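Local coordinates for protein beta-fructofuranosidase (Arthrobacter, PDB 3WPU) that belongs to the levansucrase/invertase family, whose members are built around a five-bladed beta-propeller with a pocket at its centre, at residues Leu177-Asp181 with Phe244-Thr249; Val262-Asn266 with Asp335-Gln341; Gln304-Leu310 with Pro326-Cys332. Numbering follows the deposited sequence.

Interaction 1: Leu177-Asp181 with Phe244-Thr249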
ATOM      1  N   LEU A 177      -9.546  10.853  -6.122  1.00 10.15           N
ATOM      2  CA  LEU A 177      -9.349   9.986  -4.988  1.00 10.07           C
ATOM      3  C   LEU A 177     -10.010   8.613  -5.240  1.00  9.25           C
ATOM      4  O   LEU A 177     -11.228   8.482  -5.316  1.00  9.60           O
ATOM      5  CB  LEU A 177      -9.890  10.659  -3.739  1.00 10.14           C
ATOM      6  CG  LEU A 177      -9.804   9.884  -2.421  1.00 10.96           C
ATOM      7  CD1 LEU A 177      -8.371   9.485  -2.114  1.00 11.22           C
ATOM      8  CD2 LEU A 177     -10.398  10.713  -1.300  1.00 11.84           C
ATOM      9  N   PHE A 178      -9.178   7.610  -5.471  1.00  9.87           N
ATOM     10  CA  PHE A 178      -9.639   6.224  -5.604  1.00  9.60           C
ATOM     11  C   PHE A 178      -9.619   5.606  -4.220  1.00  9.09           C
ATOM     12  O   PHE A 178      -8.610   5.645  -3.563  1.00  9.31           O
ATOM     13  CB  PHE A 178      -8.751   5.449  -6.554  1.00 10.44           C
ATOM     14  CG  PHE A 178      -8.829   5.948  -7.972  1.00 10.30           C
ATOM     15  CD1 PHE A 178      -9.804   5.495  -8.838  1.00 10.81           C
ATOM     16  CD2 PHE A 178      -7.970   6.954  -8.393  1.00 10.65           C
ATOM     17  CE1 PHE A 178      -9.895   5.977 -10.141  1.00 10.76           C
ATOM     18  CE2 PHE A 178      -8.055   7.444  -9.693  1.00 10.70           C
ATOM     19  CZ  PHE A 178      -9.029   6.958 -10.555  1.00 10.95           C
ATOM     20  N   PHE A 179     -10.717   5.023  -3.797  1.00  8.91           N
ATOM     21  CA  PHE A 179     -10.775   4.450  -2.461  1.00  8.82           C
ATOM     22  C   PHE A 179     -11.719   3.264  -2.388  1.00  9.25           C
ATOM     23  O   PHE A 179     -12.340   2.883  -3.361  1.00  9.45           O
ATOM     24  CB  PHE A 179     -11.120   5.536  -1.436  1.00  9.13           C
ATOM     25  CG  PHE A 179     -12.544   6.043  -1.520  1.00  9.98           C
ATOM     26  CD1 PHE A 179     -13.490   5.681  -0.563  1.00 10.48           C
ATOM     27  CD2 PHE A 179     -12.941   6.876  -2.571  1.00 10.11           C
ATOM     28  CE1 PHE A 179     -14.804   6.148  -0.640  1.00 10.36           C
ATOM     29  CE2 PHE A 179     -14.248   7.337  -2.652  1.00 10.42           C
ATOM     30  CZ  PHE A 179     -15.168   6.967  -1.687  1.00 10.52           C
ATOM     31  N   THR A 180     -11.770   2.646  -1.221  1.00  8.78           N
ATOM     32  CA  THR A 180     -12.642   1.524  -0.986  1.00  9.67           C
ATOM     33  C   THR A 180     -13.794   2.004  -0.130  1.00  9.96           C
ATOM     34  O   THR A 180     -13.603   2.418   1.021  1.00 10.15           O
ATOM     35  CB  THR A 180     -11.923   0.346  -0.318  1.00  9.84           C
ATOM     36  OG1 THR A 180     -10.657   0.085  -0.956  1.00  9.61           O
ATOM     37  CG2 THR A 180     -12.797  -0.920  -0.335  1.00 10.15           C
ATOM     38  N   ASP A 181     -14.994   1.932  -0.684  1.00 10.30           N
ATOM     39  CA  ASP A 181     -16.184   2.476  -0.054  1.00 10.19           C
ATOM     40  C   ASP A 181     -16.957   1.276   0.470  1.00 10.03           C
ATOM     41  O   ASP A 181     -17.330   0.415  -0.311  1.00  9.91           O
ATOM     42  CB  ASP A 181     -16.985   3.281  -1.087  1.00 10.27           C
ATOM     43  CG  ASP A 181     -18.014   4.234  -0.442  1.00 10.60           C
ATOM     44  OD1 ASP A 181     -18.024   4.405   0.810  1.00 10.16           O
ATOM     45  OD2 ASP A 181     -18.829   4.835  -1.176  1.00 10.18           O
ATOM     46  N   PHE A 244     -11.717  -7.435  -0.870  1.00 10.46           N
ATOM     47  CA  PHE A 244     -11.875  -6.682  -2.142  1.00  9.60           C
ATOM     48  C   PHE A 244     -11.661  -5.226  -1.805  1.00  9.59           C
ATOM     49  O   PHE A 244     -12.519  -4.595  -1.199  1.00  9.64           O
ATOM     50  CB  PHE A 244     -13.249  -6.910  -2.787  1.00  9.55           C
ATOM     51  CG  PHE A 244     -13.357  -6.315  -4.167  1.00  9.44           C
ATOM     52  CD1 PHE A 244     -12.929  -7.018  -5.276  1.00  9.44           C
ATOM     53  CD2 PHE A 244     -13.898  -5.052  -4.337  1.00  9.82           C
ATOM     54  CE1 PHE A 244     -12.993  -6.432  -6.537  1.00  9.53           C
ATOM     55  CE2 PHE A 244     -13.992  -4.484  -5.590  1.00  9.78           C
ATOM     56  CZ  PHE A 244     -13.538  -5.182  -6.688  1.00  9.73           C
ATOM     57  N   ARG A 245     -10.469  -4.725  -2.071  1.00  9.29           N
ATOM     58  CA  ARG A 245     -10.102  -3.375  -1.638  1.00  9.23           C
ATOM     59  C   ARG A 245      -8.774  -2.906  -2.187  1.00  9.41           C
ATOM     60  O   ARG A 245      -8.061  -3.674  -2.846  1.00  9.36           O
ATOM     61  CB  ARG A 245     -10.058  -3.327  -0.079  1.00  9.30           C
ATOM     62  CG  ARG A 245      -9.106  -4.302   0.579  1.00 10.27           C
ATOM     63  CD  ARG A 245      -9.147  -4.092   2.099  1.00 10.64           C
ATOM     64  NE  ARG A 245      -8.362  -5.077   2.816  1.00 11.31           N
ATOM     65  CZ  ARG A 245      -8.754  -6.298   3.153  1.00 11.95           C
ATOM     66  NH1 ARG A 245      -9.978  -6.736   2.887  1.00 12.03           N
ATOM     67  NH2 ARG A 245      -7.924  -7.082   3.827  1.00 13.92           N
ATOM     68  N   ASP A 246      -8.478  -1.635  -1.913  1.00  9.69           N
ATOM     69  CA  ASP A 246      -7.157  -1.006  -2.040  1.00  9.71           C
ATOM     70  C   ASP A 246      -6.739  -0.736  -3.513  1.00  9.33           C
ATOM     71  O   ASP A 246      -5.719  -1.271  -3.948  1.00  9.26           O
ATOM     72  CB  ASP A 246      -6.055  -1.848  -1.405  1.00 10.77           C
ATOM     73  CG  ASP A 246      -6.291  -2.162   0.083  1.00 13.22           C
ATOM     74  OD1 ASP A 246      -7.139  -1.506   0.711  1.00 11.78           O
ATOM     75  OD2 ASP A 246      -5.666  -3.160   0.585  1.00 19.29           O
ATOM     76  N   PRO A 247      -7.471   0.137  -4.218  1.00  9.03           N
ATOM     77  CA  PRO A 247      -7.127   0.449  -5.626  1.00  9.07           C
ATOM     78  C   PRO A 247      -5.869   1.331  -5.751  1.00  9.21           C
ATOM     79  O   PRO A 247      -5.759   2.381  -5.096  1.00  9.25           O
ATOM     80  CB  PRO A 247      -8.347   1.235  -6.107  1.00  9.15           C
ATOM     81  CG  PRO A 247      -8.867   1.885  -4.876  1.00  9.42           C
ATOM     82  CD  PRO A 247      -8.726   0.819  -3.834  1.00  9.24           C
ATOM     83  N   PHE A 248      -4.951   0.914  -6.626  1.00  8.96           N
ATOM     84  CA  PHE A 248      -3.760   1.674  -6.998  1.00  8.72           C
ATOM     85  C   PHE A 248      -3.735   1.773  -8.533  1.00  9.22           C
ATOM     86  O   PHE A 248      -3.674   0.740  -9.181  1.00  9.87           O
ATOM     87  CB  PHE A 248      -2.502   0.928  -6.505  1.00  9.21           C
ATOM     88  CG  PHE A 248      -1.193   1.519  -7.000  1.00  9.35           C
ATOM     89  CD1 PHE A 248      -0.557   2.511  -6.285  1.00  9.44           C
ATOM     90  CD2 PHE A 248      -0.620   1.100  -8.204  1.00  9.42           C
ATOM     91  CE1 PHE A 248       0.635   3.081  -6.719  1.00 10.00           C
ATOM     92  CE2 PHE A 248       0.583   1.649  -8.634  1.00  9.54           C
ATOM     93  CZ  PHE A 248       1.200   2.651  -7.920  1.00  9.63           C
ATOM     94  N   THR A 249      -3.770   2.993  -9.068  1.00  9.15           N
ATOM     95  CA  THR A 249      -3.809   3.217 -10.545  1.00  9.64           C
ATOM     96  C   THR A 249      -2.473   3.684 -11.082  1.00  9.89           C
ATOM     97  O   THR A 249      -1.663   4.282 -10.361  1.00 10.37           O
ATOM     98  CB  THR A 249      -4.913   4.219 -10.981  1.00 10.08           C
ATOM     99  OG1 THR A 249      -4.504   5.582 -10.757  1.00 10.57           O
ATOM    100  CG2 THR A 249      -6.259   3.909 -10.332  1.00 11.00           C
TER
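Phe-244 opens the second segment by setting its carbonyl against the first: Phe-244 O lies 3.8 Å from Thr-180 CG2. Arg-245, Asp-246 and Pro-247 then form the Arg-Asp-Pro sequence familiar in this family. Arg-245 only brushes the opposing strand, its CB 3.6 Å from Thr-180 OG1, and its guanidinium runs away from the contact to a salt bridge with Glu-338. Asp-246 makes the one hydrogen bond between the segments: Asp-246 N donates to Thr-180 OG1 at 2.9 Å and almost dead straight, while that same hydroxyl is also hydrogen-bonded to Ser-164 O. The backbone of Asp-246 is left-handed here (phi 74°, psi 64°), and its CA-to-CB bond points away from strand 177-181. Its carboxylate receives Arg-339 N and, through OD1, a glycerol, probably from the crystallisation liquor, which may mark a pocket. Pro-247 turns back toward the contact. Pro-247 CG rests 3.9 Å from Phe-178 CB and 3.8 Å from Phe-179 N, and Pro-247 CD 3.5 Å from Thr-180 OG1, so the ring packs over the Phe-178/Phe-179 peptide, with its edge at the Thr-180 hydroxyl. Last comes Thr-249, hydrogen-bonded through OG1 to Arg-168, whose CG2 makes a CH-pi contact: Thr-249 CG2 sits 3.9 Å from the centroid of the Phe-178 ring, nearly on its normal. The strand axes run at 165°, 5.8 Å apart at closest approach, without sheet pairing. Strand 174-184 pairs with 159-169 and 197-210, whereas 245-250 edges another sheet, beside 260-266: a junction between two blades.

Interaction 2: Val262-Asn266 with Asp335-Gln341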
ATOM      1  N   VAL A 262      -4.436  -2.004  -9.873  1.00  9.71           N
ATOM      2  CA  VAL A 262      -4.377  -3.230  -9.113  1.00  9.56           C
ATOM      3  C   VAL A 262      -5.086  -3.032  -7.789  1.00  9.37           C
ATOM      4  O   VAL A 262      -5.293  -1.903  -7.326  1.00  9.18           O
ATOM      5  CB  VAL A 262      -2.937  -3.791  -8.903  1.00  9.54           C
ATOM      6  CG1 VAL A 262      -2.345  -4.235 -10.241  1.00  9.52           C
ATOM      7  CG2 VAL A 262      -2.023  -2.789  -8.253  1.00  9.60           C
ATOM      8  N   PHE A 263      -5.528  -4.152  -7.247  1.00  9.16           N
ATOM      9  CA  PHE A 263      -6.275  -4.155  -6.004  1.00  8.89           C
ATOM     10  C   PHE A 263      -6.206  -5.553  -5.407  1.00  8.77           C
ATOM     11  O   PHE A 263      -5.823  -6.505  -6.071  1.00  8.65           O
ATOM     12  CB  PHE A 263      -7.742  -3.756  -6.258  1.00  8.80           C
ATOM     13  CG  PHE A 263      -8.402  -4.564  -7.334  1.00  8.82           C
ATOM     14  CD1 PHE A 263      -9.060  -5.742  -7.028  1.00  9.27           C
ATOM     15  CD2 PHE A 263      -8.334  -4.165  -8.645  1.00  9.15           C
ATOM     16  CE1 PHE A 263      -9.626  -6.520  -8.004  1.00  9.50           C
ATOM     17  CE2 PHE A 263      -8.902  -4.948  -9.639  1.00  9.40           C
ATOM     18  CZ  PHE A 263      -9.555  -6.112  -9.318  1.00  9.14           C
ATOM     19  N   GLU A 264      -6.495  -5.654  -4.111  1.00  8.62           N
ATOM     20  CA  GLU A 264      -6.631  -6.933  -3.453  1.00  8.42           C
ATOM     21  C   GLU A 264      -7.979  -7.586  -3.709  1.00  8.39           C
ATOM     22  O   GLU A 264      -9.021  -6.951  -3.564  1.00  8.65           O
ATOM     23  CB  GLU A 264      -6.472  -6.771  -1.919  1.00  8.62           C
ATOM     24  CG  GLU A 264      -6.678  -8.091  -1.196  1.00  9.07           C
ATOM     25  CD  GLU A 264      -6.580  -7.979   0.315  1.00  9.95           C
ATOM     26  OE1 GLU A 264      -6.507  -6.857   0.821  1.00 11.11           O
ATOM     27  OE2 GLU A 264      -6.606  -9.042   0.975  1.00 10.71           O
ATOM     28  N   GLY A 265      -7.952  -8.867  -4.049  1.00  8.38           N
ATOM     29  CA  GLY A 265      -9.140  -9.711  -4.087  1.00  9.03           C
ATOM     30  C   GLY A 265      -8.897 -11.054  -3.428  1.00  9.58           C
ATOM     31  O   GLY A 265      -7.857 -11.265  -2.764  1.00  9.81           O
ATOM     32  N   ASN A 266      -9.865 -11.964  -3.577  1.00  9.82           N
ATOM     33  CA  ASN A 266      -9.620 -13.380  -3.372  1.00 10.70           C
ATOM     34  C   ASN A 266      -9.949 -14.112  -4.658  1.00 10.14           C
ATOM     35  O   ASN A 266     -10.756 -13.649  -5.460  1.00 10.13           O
ATOM     36  CB  ASN A 266     -10.499 -13.982  -2.273  1.00 12.00           C
ATOM     37  CG  ASN A 266     -10.147 -13.500  -0.863  1.00 13.78           C
ATOM     38  OD1 ASN A 266     -11.028 -13.344  -0.038  1.00 19.54           O
ATOM     39  ND2 ASN A 266      -8.908 -13.310  -0.580  1.00 15.30           N
ATOM     40  N   ASP A 335      -4.393 -15.731   2.786  1.00 12.86           N
ATOM     41  CA  ASP A 335      -5.710 -15.119   2.682  1.00 14.93           C
ATOM     42  C   ASP A 335      -5.649 -13.718   2.076  1.00 13.41           C
ATOM     43  O   ASP A 335      -6.601 -13.273   1.423  1.00 12.35           O
ATOM     44  CB  ASP A 335      -6.307 -15.010   4.113  1.00 18.95           C
ATOM     45  CG  ASP A 335      -7.735 -14.489   4.135  1.00 23.74           C
ATOM     46  OD1 ASP A 335      -8.575 -14.899   3.283  1.00 24.80           O
ATOM     47  OD2 ASP A 335      -8.023 -13.662   5.039  1.00 25.86           O
ATOM     48  N   GLN A 336      -4.542 -13.027   2.326  1.00 12.66           N
ATOM     49  CA  GLN A 336      -4.490 -11.585   2.143  1.00 13.52           C
ATOM     50  C   GLN A 336      -3.191 -11.080   1.521  1.00 12.65           C
ATOM     51  O   GLN A 336      -2.168 -11.004   2.158  1.00 14.21           O
ATOM     52  CB  GLN A 336      -4.747 -10.914   3.503  1.00 15.57           C
ATOM     53  CG  GLN A 336      -6.172 -11.024   3.970  1.00 18.10           C
ATOM     54  CD  GLN A 336      -6.450 -10.075   5.114  1.00 21.44           C
ATOM     55  OE1 GLN A 336      -7.579  -9.734   5.371  1.00 25.43           O
ATOM     56  NE2 GLN A 336      -5.393  -9.599   5.765  1.00 23.56           N
ATOM     57  N   THR A 337      -3.235 -10.768   0.219  1.00 11.70           N
ATOM     58  CA  THR A 337      -2.181 -10.035  -0.428  1.00 11.72           C
ATOM     59  C   THR A 337      -2.706  -8.593  -0.504  1.00 12.17           C
ATOM     60  O   THR A 337      -3.418  -8.214  -1.436  1.00 11.70           O
ATOM     61  CB  THR A 337      -1.953 -10.620  -1.841  1.00 11.85           C
ATOM     62  OG1 THR A 337      -3.229 -10.897  -2.424  1.00 11.84           O
ATOM     63  CG2 THR A 337      -1.198 -11.947  -1.759  1.00 12.40           C
ATOM     64  N   GLU A 338      -2.404  -7.799   0.519  1.00 11.73           N
ATOM     65  CA  GLU A 338      -3.009  -6.492   0.679  1.00 11.63           C
ATOM     66  C   GLU A 338      -2.245  -5.374  -0.028  1.00 11.57           C
ATOM     67  O   GLU A 338      -1.050  -5.518  -0.315  1.00 11.11           O
ATOM     68  CB  GLU A 338      -3.100  -6.158   2.175  1.00 12.65           C
ATOM     69  CG  GLU A 338      -3.840  -7.214   2.942  1.00 13.83           C
ATOM     70  CD  GLU A 338      -4.076  -6.809   4.376  1.00 16.12           C
ATOM     71  OE1 GLU A 338      -4.939  -5.938   4.610  1.00 18.21           O
ATOM     72  OE2 GLU A 338      -3.459  -7.439   5.253  1.00 19.02           O
ATOM     73  N   ARG A 339      -2.922  -4.250  -0.242  1.00 11.39           N
ATOM     74  CA  ARG A 339      -2.303  -3.051  -0.747  1.00 11.65           C
ATOM     75  C   ARG A 339      -1.292  -3.236  -1.886  1.00 10.48           C
ATOM     76  O   ARG A 339      -0.134  -2.796  -1.827  1.00 10.47           O
ATOM     77  CB  ARG A 339      -1.650  -2.304   0.407  1.00 12.89           C
ATOM     78  CG  ARG A 339      -1.545  -0.884   0.038  1.00 14.86           C
ATOM     79  CD  ARG A 339      -0.977  -0.013   1.113  1.00 16.63           C
ATOM     80  NE  ARG A 339      -0.966   1.314   0.537  1.00 16.60           N
ATOM     81  CZ  ARG A 339      -0.792   2.424   1.218  1.00 15.69           C
ATOM     82  NH1 ARG A 339      -0.552   2.387   2.548  1.00 14.16           N
ATOM     83  NH2 ARG A 339      -0.814   3.555   0.555  1.00 15.77           N
ATOM     84  N   PRO A 340      -1.745  -3.878  -2.955  1.00  9.70           N
ATOM     85  CA  PRO A 340      -0.827  -4.094  -4.063  1.00  9.57           C
ATOM     86  C   PRO A 340      -0.480  -2.781  -4.776  1.00  9.39           C
ATOM     87  O   PRO A 340      -1.309  -1.873  -4.897  1.00  9.31           O
ATOM     88  CB  PRO A 340      -1.612  -5.020  -4.977  1.00  9.07           C
ATOM     89  CG  PRO A 340      -3.040  -4.677  -4.719  1.00  8.96           C
ATOM     90  CD  PRO A 340      -3.083  -4.423  -3.218  1.00  9.37           C
ATOM     91  N   GLN A 341       0.759  -2.697  -5.232  1.00  9.42           N
ATOM     92  CA  GLN A 341       1.180  -1.620  -6.138  1.00 10.22           C
ATOM     93  C   GLN A 341       2.153  -2.185  -7.138  1.00 10.38           C
ATOM     94  O   GLN A 341       2.815  -3.171  -6.883  1.00  9.80           O
ATOM     95  CB  GLN A 341       1.845  -0.461  -5.395  1.00 10.98           C
ATOM     96  CG  GLN A 341       3.061  -0.891  -4.585  1.00 10.84           C
ATOM     97  CD  GLN A 341       3.691   0.208  -3.763  1.00 11.19           C
ATOM     98  OE1 GLN A 341       3.742   0.095  -2.515  1.00 10.89           O
ATOM     99  NE2 GLN A 341       4.201   1.253  -4.421  1.00 11.23           N
TER
HETATM  100  O   HOH W   1      -6.594 -11.194  -0.433  1.00 13.00           O
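This is packing between propeller blades: strand 262-266 lies against the run of chain that leads into strand 340-345 of a different sheet. The two segments point in opposite directions, 176° apart, but do not pair as strands. At one end Pro-340 is pressed onto the strand backbone, its CG 3.4 Å from Phe-263 C and 3.6 Å from Glu-264 N. Val-262 CG2 fits alongside the same ring, 4.0 Å from Pro-340 CB. Glu-264 is the main reach across. Extended through chi1 and chi2, it brings CG to 3.3 Å from Thr-337 O, OE2 to 3.5 Å from Gln-336 CA and OE1 to 3.4 Å from Glu-338 CG. The carboxylates come close too, Glu-264 OE1 being 4.2 Å from Glu-338 OE1; Arg-245 offsets this repulsion in part, with a salt bridge to Glu-338 and a long, weak ion pair to Glu-264, and Glu-338 OE2 is hydrogen-bonded to Tyr-421 OH. A water, 2.6 Å from Glu-264 OE2 and 2.7 Å from Gly-265 O, hydrogen-bonds to both and weakly accepts Thr-337 N at 3.4 Å. Beyond it Asn-266 ND2 gives a weak bond to Asp-335 O at 3.1 Å, while its OD1 takes Asn-243 N. Strand 260-266 is flanked in its sheet by 245-250 and 305-313, and strand 348-355 backs the other segment, touching Thr-337 and Pro-340.

Interaction 3: Gln304-Leu310 with Pro326-Cys332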
ATOM      1  N   GLN A 304      -7.262 -20.076   2.499  1.00 12.30           N
ATOM      2  CA  GLN A 304      -6.351 -18.950   2.223  1.00 12.23           C
ATOM      3  C   GLN A 304      -6.116 -18.870   0.719  1.00 11.63           C
ATOM      4  O   GLN A 304      -5.259 -19.590   0.187  1.00 11.49           O
ATOM      5  CB  GLN A 304      -5.039 -19.142   2.971  1.00 13.58           C
ATOM      6  CG  GLN A 304      -5.131 -18.879   4.468  1.00 14.97           C
ATOM      7  CD  GLN A 304      -5.695 -20.050   5.254  1.00 15.63           C
ATOM      8  OE1 GLN A 304      -5.238 -21.187   5.105  1.00 15.58           O
ATOM      9  NE2 GLN A 304      -6.688 -19.776   6.107  1.00 16.51           N
ATOM     10  N   ILE A 305      -6.893 -18.016   0.056  1.00 10.67           N
ATOM     11  CA  ILE A 305      -6.883 -17.930  -1.421  1.00 10.82           C
ATOM     12  C   ILE A 305      -6.922 -16.466  -1.880  1.00 10.35           C
ATOM     13  O   ILE A 305      -7.785 -16.031  -2.682  1.00 10.35           O
ATOM     14  CB  ILE A 305      -8.017 -18.767  -2.050  1.00 10.97           C
ATOM     15  CG1 ILE A 305      -9.394 -18.382  -1.469  1.00 11.60           C
ATOM     16  CG2 ILE A 305      -7.765 -20.249  -1.851  1.00 11.49           C
ATOM     17  CD1 ILE A 305     -10.579 -18.996  -2.176  1.00 11.58           C
ATOM     18  N   GLY A 306      -5.966 -15.697  -1.378  1.00  9.99           N
ATOM     19  CA  GLY A 306      -5.820 -14.318  -1.756  1.00  9.10           C
ATOM     20  C   GLY A 306      -5.371 -14.183  -3.195  1.00  9.08           C
ATOM     21  O   GLY A 306      -4.695 -15.066  -3.725  1.00  8.85           O
ATOM     22  N   ASN A 307      -5.745 -13.074  -3.795  1.00  8.84           N
ATOM     23  CA  ASN A 307      -5.208 -12.699  -5.097  1.00  8.84           C
ATOM     24  C   ASN A 307      -4.990 -11.201  -5.259  1.00  8.92           C
ATOM     25  O   ASN A 307      -5.418 -10.376  -4.433  1.00  8.21           O
ATOM     26  CB  ASN A 307      -5.976 -13.333  -6.290  1.00  9.19           C
ATOM     27  CG  ASN A 307      -7.359 -12.728  -6.543  1.00  9.39           C
ATOM     28  OD1 ASN A 307      -7.766 -11.765  -5.909  1.00  9.57           O
ATOM     29  ND2 ASN A 307      -8.083 -13.305  -7.509  1.00  9.58           N
ATOM     30  N   VAL A 308      -4.334 -10.850  -6.358  1.00  8.35           N
ATOM     31  CA  VAL A 308      -4.150  -9.475  -6.748  1.00  8.26           C
ATOM     32  C   VAL A 308      -4.807  -9.334  -8.101  1.00  8.56           C
ATOM     33  O   VAL A 308      -4.452 -10.030  -9.054  1.00  9.02           O
ATOM     34  CB  VAL A 308      -2.662  -9.036  -6.835  1.00  8.35           C
ATOM     35  CG1 VAL A 308      -2.575  -7.631  -7.378  1.00  8.67           C
ATOM     36  CG2 VAL A 308      -2.029  -9.112  -5.443  1.00  8.29           C
ATOM     37  N   GLY A 309      -5.764  -8.421  -8.151  1.00  8.82           N
ATOM     38  CA  GLY A 309      -6.519  -8.132  -9.366  1.00  9.09           C
ATOM     39  C   GLY A 309      -5.960  -7.020 -10.213  1.00  9.16           C
ATOM     40  O   GLY A 309      -5.129  -6.224  -9.783  1.00  9.25           O
ATOM     41  N   LEU A 310      -6.407  -7.004 -11.473  1.00  9.16           N
ATOM     42  CA  LEU A 310      -6.062  -5.973 -12.446  1.00  9.24           C
ATOM     43  C   LEU A 310      -7.374  -5.496 -13.093  1.00  9.20           C
ATOM     44  O   LEU A 310      -8.308  -6.298 -13.308  1.00  9.55           O
ATOM     45  CB  LEU A 310      -5.144  -6.541 -13.535  1.00  9.43           C
ATOM     46  CG  LEU A 310      -4.536  -5.515 -14.496  1.00  9.76           C
ATOM     47  CD1 LEU A 310      -3.564  -4.553 -13.829  1.00 10.01           C
ATOM     48  CD2 LEU A 310      -3.865  -6.229 -15.671  1.00  9.65           C
ATOM     49  N   PRO A 326      -6.980 -12.013 -12.693  1.00 10.12           N
ATOM     50  CA  PRO A 326      -5.988 -11.706 -11.672  1.00 10.02           C
ATOM     51  C   PRO A 326      -4.541 -11.869 -12.141  1.00 10.16           C
ATOM     52  O   PRO A 326      -4.230 -12.743 -12.988  1.00 10.18           O
ATOM     53  CB  PRO A 326      -6.289 -12.733 -10.548  1.00 10.17           C
ATOM     54  CG  PRO A 326      -7.600 -13.346 -10.869  1.00 10.68           C
ATOM     55  CD  PRO A 326      -7.820 -13.175 -12.354  1.00 10.31           C
ATOM     56  N   ILE A 327      -3.661 -11.019 -11.653  1.00  9.71           N
ATOM     57  CA  ILE A 327      -2.225 -11.134 -12.010  1.00  9.64           C
ATOM     58  C   ILE A 327      -1.392 -11.988 -11.076  1.00 10.31           C
ATOM     59  O   ILE A 327      -0.323 -12.478 -11.480  1.00 11.30           O
ATOM     60  CB  ILE A 327      -1.533  -9.764 -12.241  1.00  9.37           C
ATOM     61  CG1 ILE A 327      -1.694  -8.835 -11.024  1.00  9.56           C
ATOM     62  CG2 ILE A 327      -2.088  -9.085 -13.488  1.00  9.61           C
ATOM     63  CD1 ILE A 327      -0.843  -7.581 -11.090  1.00  9.87           C
ATOM     64  N   LEU A 328      -1.832 -12.154  -9.827  1.00 10.16           N
ATOM     65  CA  LEU A 328      -1.144 -13.019  -8.875  1.00 10.44           C
ATOM     66  C   LEU A 328      -2.180 -13.706  -7.987  1.00  9.98           C
ATOM     67  O   LEU A 328      -3.192 -13.086  -7.604  1.00  9.95           O
ATOM     68  CB  LEU A 328      -0.187 -12.205  -8.013  1.00 10.95           C
ATOM     69  CG  LEU A 328       0.656 -12.998  -7.009  1.00 11.52           C
ATOM     70  CD1 LEU A 328       1.818 -13.692  -7.706  1.00 11.86           C
ATOM     71  CD2 LEU A 328       1.129 -12.142  -5.838  1.00 12.62           C
ATOM     72  N   SER A 329      -1.998 -14.996  -7.774  1.00  9.34           N
ATOM     73  CA  SER A 329      -2.802 -15.752  -6.799  1.00  9.79           C
ATOM     74  C   SER A 329      -1.884 -16.383  -5.799  1.00  9.31           C
ATOM     75  O   SER A 329      -0.759 -16.772  -6.130  1.00  9.07           O
ATOM     76  CB  SER A 329      -3.652 -16.840  -7.456  1.00 10.25           C
ATOM     77  OG  SER A 329      -2.862 -17.775  -8.196  1.00 10.46           O
ATOM     78  N   ALA A 330      -2.388 -16.484  -4.564  1.00  9.37           N
ATOM     79  CA  ALA A 330      -1.714 -17.098  -3.449  1.00  9.84           C
ATOM     80  C   ALA A 330      -2.570 -18.226  -2.830  1.00 10.25           C
ATOM     81  O   ALA A 330      -2.704 -18.344  -1.590  1.00  9.87           O
ATOM     82  CB  ALA A 330      -1.395 -16.032  -2.412  1.00  9.93           C
ATOM     83  N   ASN A 331      -3.154 -19.040  -3.700  1.00 10.12           N
ATOM     84  CA  ASN A 331      -4.037 -20.131  -3.276  1.00 10.59           C
ATOM     85  C   ASN A 331      -3.277 -21.143  -2.445  1.00 10.74           C
ATOM     86  O   ASN A 331      -2.189 -21.590  -2.817  1.00 10.19           O
ATOM     87  CB  ASN A 331      -4.716 -20.816  -4.462  1.00 11.10           C
ATOM     88  CG  ASN A 331      -5.620 -19.875  -5.239  1.00 11.32           C
ATOM     89  OD1 ASN A 331      -5.960 -18.793  -4.788  1.00 11.49           O
ATOM     90  ND2 ASN A 331      -5.972 -20.278  -6.447  1.00 12.69           N
ATOM     91  N   CYS A 332      -3.836 -21.418  -1.273  1.00 11.09           N
ATOM     92  CA  CYS A 332      -3.199 -22.213  -0.229  1.00 11.63           C
ATOM     93  C   CYS A 332      -1.868 -21.634   0.288  1.00 11.18           C
ATOM     94  O   CYS A 332      -1.008 -22.371   0.774  1.00 10.86           O
ATOM     95  CB  CYS A 332      -3.039 -23.672  -0.701  1.00 12.36           C
ATOM     96  SG  CYS A 332      -4.651 -24.469  -0.923  1.00 12.90           S
TER
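A beta hairpin, strands 305-313 and 321-331, brings these segments together as antiparallel neighbours, with a classic beta bulge where Ile-327 and Leu-328 both face Val-308. Val-308 is the main bump: its CG1 meets Ile-327 CG1 at 3.9 Å, and its CB lies 4.2 Å from Leu-328 CB. Farther on, Leu-310 CB packs on Ile-327 CG2 at 4.0 Å. Gly-306, with no side chain, faces the small methyl of Ala-330, a shallow spot on the face that Val-308 and Leu-328 share. The face of Asn-307 and Ser-329 is filled differently: Asn-307 CB nests 3.1 Å from Leu-328 O, and its ND2 meets Pro-326 CG at 3.4 Å. Straight hydrogen bonds, Ala-330 N to Gly-306 O and Val-308 N to Leu-328 O, both 2.8 Å, hold the strands; at the bulge Val-308 O accepts Ile-327 N at 2.9 Å and, weakly, Leu-328 N at 3.5 Å. Cys-332, joined to Cys-276 by a disulfide, gives a weak backbone bond from Cys-332 N to Gln-304 O at 2.7 Å.

Overall arrangement
Interactions 1, 2 and 3 step across one sheet, in which strands 245-250, 260-266, 305-313 and 321-331 stand in that order. Interaction 3 lies within this sheet, while interactions 1 and 2 tie it to sheets on other parts of the propeller. Centres of 1 and 2 are about 10 Å apart, those of 2 and 3 about 7 Å, and those of 1 and 3 about 17 Å with no touch. Along the chain interaction 1 closes before interaction 2 opens, and 3 is nested inside the loop that 2 closes. Probable hydrogen bonds, Phe-248 N to Val-262 O and Gly-309 N to Phe-263 O, make interaction 2 the connection between the other two, and the sheet is tied to its neighbours through strands 245-250 and 260-266.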